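Local coordinates for protein acyl-CoA dehydrogenase FadE3 (Mycobacterium smegmatis, PDB 4IV6) that belongs to the acyl-CoA dehydrogenase family of flavoproteins and binds dihydroflavine-adenine dinucleotide as a four-chain assembly, at residues G275-I278 and W279-Q282. Residues are numbered along the deposited sequence; the frame is centred on the assembly and turned at random.
Sequences GKPI and WQHQ. With FDA (dihydroflavine-adenine dinucleotide), chain C.
K276 lays its aliphatic chain across Q280 and ends beside the H281 ring, in a 3-10 turn next to the adenine of dihydroflavine-adenine dinucleotide. Its chain, extended beyond CG, brings CE to 3.5 Å from H281 ND1, while NZ makes a weak hydrogen bond to the carbonyl O of Q280. Lysine suits the place: methylenes pack and the ammonium reaches backbone and water. One water lies in the plane of the imidazole, 2.7 Å from H281 ND1, and weakly bonds K276 NZ. With S273 OG bonded to H281 NE2, both nitrogens of this flat ring are engaged, which should fix its rotation; one face lies against the adenine, FDA C6A offset toward the ring's rim and H281 CD2 3.4 Å from FDA C5A. I278 puts its CD1 3.6 Å from the ribose O4B of FDA, an apolar branch against the sugar. The Q280 amide runs alongside the proline ring, Q280 CD 4.1 Å from P277 CD; W279 offers a broad face to Q280 CG, and apolar P277 CB meets W279 CD1 at 3.6 Å. Two i to i+3 backbone bonds close the turn, Q280 N to P277 O (3.0 Å) and H281 N to I278 O (3.0 Å). The turn follows strand 276-277, paired with 272-273; H281 sits at the N-cap position, right before helix 282-310, and W279 packs on helix 234-270 and on V381 of a neighbouring subunit.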
loop_
_atom_site.group_PDB
_atom_site.type_symbol
_atom_site.label_atom_id
_atom_site.label_comp_id
_atom_site.label_asym_id
_atom_site.label_seq_id
_atom_site.Cartn_x
_atom_site.Cartn_y
_atom_site.Cartn_z
ATOM N N GLY B 275 -17.763 -23.217 10.023
ATOM C CA GLY B 275 -18.454 -23.202 11.302
ATOM C C GLY B 275 -18.723 -21.833 11.922
ATOM O O GLY B 275 -19.259 -21.768 13.023
ATOM N N LYS B 276 -18.372 -20.733 11.248
ATOM C CA LYS B 276 -18.673 -19.411 11.815
ATOM C C LYS B 276 -18.893 -18.284 10.810
ATOM O O LYS B 276 -18.501 -18.403 9.650
ATOM C CB LYS B 276 -17.619 -18.998 12.829
ATOM C CG LYS B 276 -16.234 -18.956 12.312
ATOM C CD LYS B 276 -15.226 -19.039 13.462
ATOM C CE LYS B 276 -13.830 -18.753 12.914
ATOM N NZ LYS B 276 -12.811 -18.439 13.953
ATOM N N PRO B 277 -19.541 -17.199 11.279
ATOM C CA PRO B 277 -19.661 -15.963 10.488
ATOM C C PRO B 277 -18.280 -15.541 10.024
ATOM O O PRO B 277 -17.322 -15.610 10.792
ATOM C CB PRO B 277 -20.241 -14.949 11.483
ATOM C CG PRO B 277 -20.982 -15.778 12.476
ATOM C CD PRO B 277 -20.214 -17.073 12.594
ATOM N N ILE B 278 -18.185 -15.169 8.756
ATOM C CA ILE B 278 -16.890 -14.963 8.154
ATOM C C ILE B 278 -16.102 -13.825 8.759
ATOM O O ILE B 278 -14.871 -13.859 8.674
ATOM C CB ILE B 278 -16.937 -14.830 6.613
ATOM C CG1 ILE B 278 -17.843 -13.682 6.162
ATOM C CG2 ILE B 278 -17.329 -16.144 5.984
ATOM C CD1 ILE B 278 -17.691 -13.343 4.685
ATOM N N TRP B 279 -16.761 -12.829 9.367
ATOM C CA TRP B 279 -16.013 -11.775 10.075
ATOM C C TRP B 279 -15.109 -12.318 11.167
ATOM O O TRP B 279 -14.123 -11.683 11.520
ATOM C CB TRP B 279 -16.926 -10.698 10.669
ATOM C CG TRP B 279 -17.726 -11.084 11.895
ATOM C CD1 TRP B 279 -19.003 -11.561 11.922
ATOM C CD2 TRP B 279 -17.310 -10.994 13.260
ATOM N NE1 TRP B 279 -19.426 -11.744 13.208
ATOM C CE2 TRP B 279 -18.409 -11.400 14.055
ATOM C CE3 TRP B 279 -16.131 -10.540 13.896
ATOM C CZ2 TRP B 279 -18.353 -11.426 15.450
ATOM C CZ3 TRP B 279 -16.079 -10.562 15.290
ATOM C CH2 TRP B 279 -17.168 -11.010 16.043
ATOM N N GLN B 280 -15.434 -13.494 11.690
ATOM C CA GLN B 280 -14.650 -14.090 12.758
ATOM C C GLN B 280 -13.388 -14.776 12.228
ATOM O O GLN B 280 -12.570 -15.218 13.023
ATOM C CB GLN B 280 -15.488 -15.075 13.591
ATOM C CG GLN B 280 -16.722 -14.463 14.249
ATOM C CD GLN B 280 -17.478 -15.440 15.116
ATOM O OE1 GLN B 280 -17.133 -16.614 15.216
ATOM N NE2 GLN B 280 -18.539 -14.969 15.736
ATOM N N HIS B 281 -13.228 -14.897 10.914
ATOM C CA HIS B 281 -11.884 -15.215 10.352
ATOM C C HIS B 281 -11.114 -13.886 10.288
ATOM O O HIS B 281 -11.608 -12.899 9.701
ATOM C CB HIS B 281 -11.951 -15.835 8.962
ATOM C CG HIS B 281 -12.815 -17.042 8.887
ATOM N ND1 HIS B 281 -12.628 -18.134 9.701
ATOM C CD2 HIS B 281 -13.890 -17.317 8.121
ATOM C CE1 HIS B 281 -13.563 -19.026 9.445
ATOM N NE2 HIS B 281 -14.322 -18.566 8.470
ATOM N N GLN B 282 -9.943 -13.858 10.912
ATOM C CA GLN B 282 -9.140 -12.625 10.989
ATOM C C GLN B 282 -8.894 -11.983 9.629
ATOM O O GLN B 282 -8.890 -10.775 9.514
ATOM C CB GLN B 282 -7.802 -12.872 11.726
ATOM C CG GLN B 282 -8.018 -13.151 13.215
ATOM C CD GLN B 282 -6.771 -13.482 13.983
ATOM O OE1 GLN B 282 -5.677 -13.667 13.419
ATOM N NE2 GLN B 282 -6.927 -13.608 15.301
HETATM P PA FDA C . -16.675 -17.751 0.721
HETATM O O1A FDA C . -18.112 -17.562 1.082
HETATM O O2A FDA C . -15.919 -19.030 0.995
HETATM O O5B FDA C . -15.823 -16.579 1.394
HETATM C C5B FDA C . -16.321 -15.241 1.534
HETATM C C4B FDA C . -15.192 -14.361 2.071
HETATM O O4B FDA C . -14.717 -14.936 3.299
HETATM C C3B FDA C . -13.995 -14.317 1.136
HETATM O O3B FDA C . -13.334 -13.092 1.360
HETATM C C2B FDA C . -13.126 -15.451 1.667
HETATM O O2B FDA C . -11.764 -15.330 1.325
HETATM C C1B FDA C . -13.361 -15.319 3.146
HETATM N N9A FDA C . -13.153 -16.572 3.850
HETATM C C8A FDA C . -13.947 -17.653 3.802
HETATM N N7A FDA C . -13.443 -18.606 4.602
HETATM C C5A FDA C . -12.298 -18.124 5.185
HETATM C C6A FDA C . -11.266 -18.635 6.102
HETATM N N6A FDA C . -11.353 -19.897 6.609
HETATM N N1A FDA C . -10.249 -17.796 6.422
HETATM C C2A FDA C . -10.159 -16.550 5.920
HETATM N N3A FDA C . -11.060 -16.022 5.055
HETATM C C4A FDA C . -12.119 -16.772 4.671
HETATM N N1 FDA C . -15.802 -22.610 -8.957
HETATM C C2 FDA C . -15.826 -23.825 -9.530
HETATM O O2 FDA C . -15.932 -24.848 -8.801
HETATM N N3 FDA C . -15.707 -23.956 -10.852
HETATM C C4 FDA C . -15.603 -22.915 -11.684
HETATM O O4 FDA C . -15.519 -23.097 -12.887
HETATM C C4X FDA C . -15.569 -21.564 -11.156
HETATM N N5 FDA C . -15.466 -20.451 -11.903
HETATM C C5X FDA C . -15.881 -19.265 -11.365
HETATM C C6 FDA C . -16.221 -18.179 -12.180
HETATM C C7 FDA C . -16.612 -16.976 -11.643
HETATM C C7M FDA C . -16.996 -15.829 -12.531
HETATM C C8 FDA C . -16.674 -16.833 -10.260
HETATM C C8M FDA C . -17.066 -15.566 -9.584
HETATM C C9 FDA C . -16.327 -17.874 -9.445
HETATM C C9A FDA C . -15.954 -19.104 -9.973
HETATM N N10 FDA C . -15.640 -20.195 -9.099
HETATM C C10 FDA C . -15.679 -21.477 -9.683
HETATM C "C1'" FDA C . -16.110 -20.135 -7.709
HETATM C "C2'" FDA C . -14.973 -19.556 -6.895
HETATM O "O2'" FDA C . -13.852 -20.450 -6.848
HETATM C "C3'" FDA C . -15.545 -19.192 -5.520
HETATM O "O3'" FDA C . -16.261 -17.935 -5.631
HETATM C "C4'" FDA C . -14.445 -19.066 -4.500
HETATM O "O4'" FDA C . -14.110 -20.384 -4.116
HETATM C "C5'" FDA C . -14.851 -18.314 -3.237
HETATM O "O5'" FDA C . -16.028 -18.876 -2.753
HETATM P P FDA C . -17.220 -18.162 -2.029
HETATM O O1P FDA C . -17.763 -17.098 -2.902
HETATM O O2P FDA C . -18.090 -19.300 -1.652
HETATM O O3P FDA C . -16.449 -17.450 -0.814
HETATM O O HOH W 1 -10.733 -18.554 11.558
#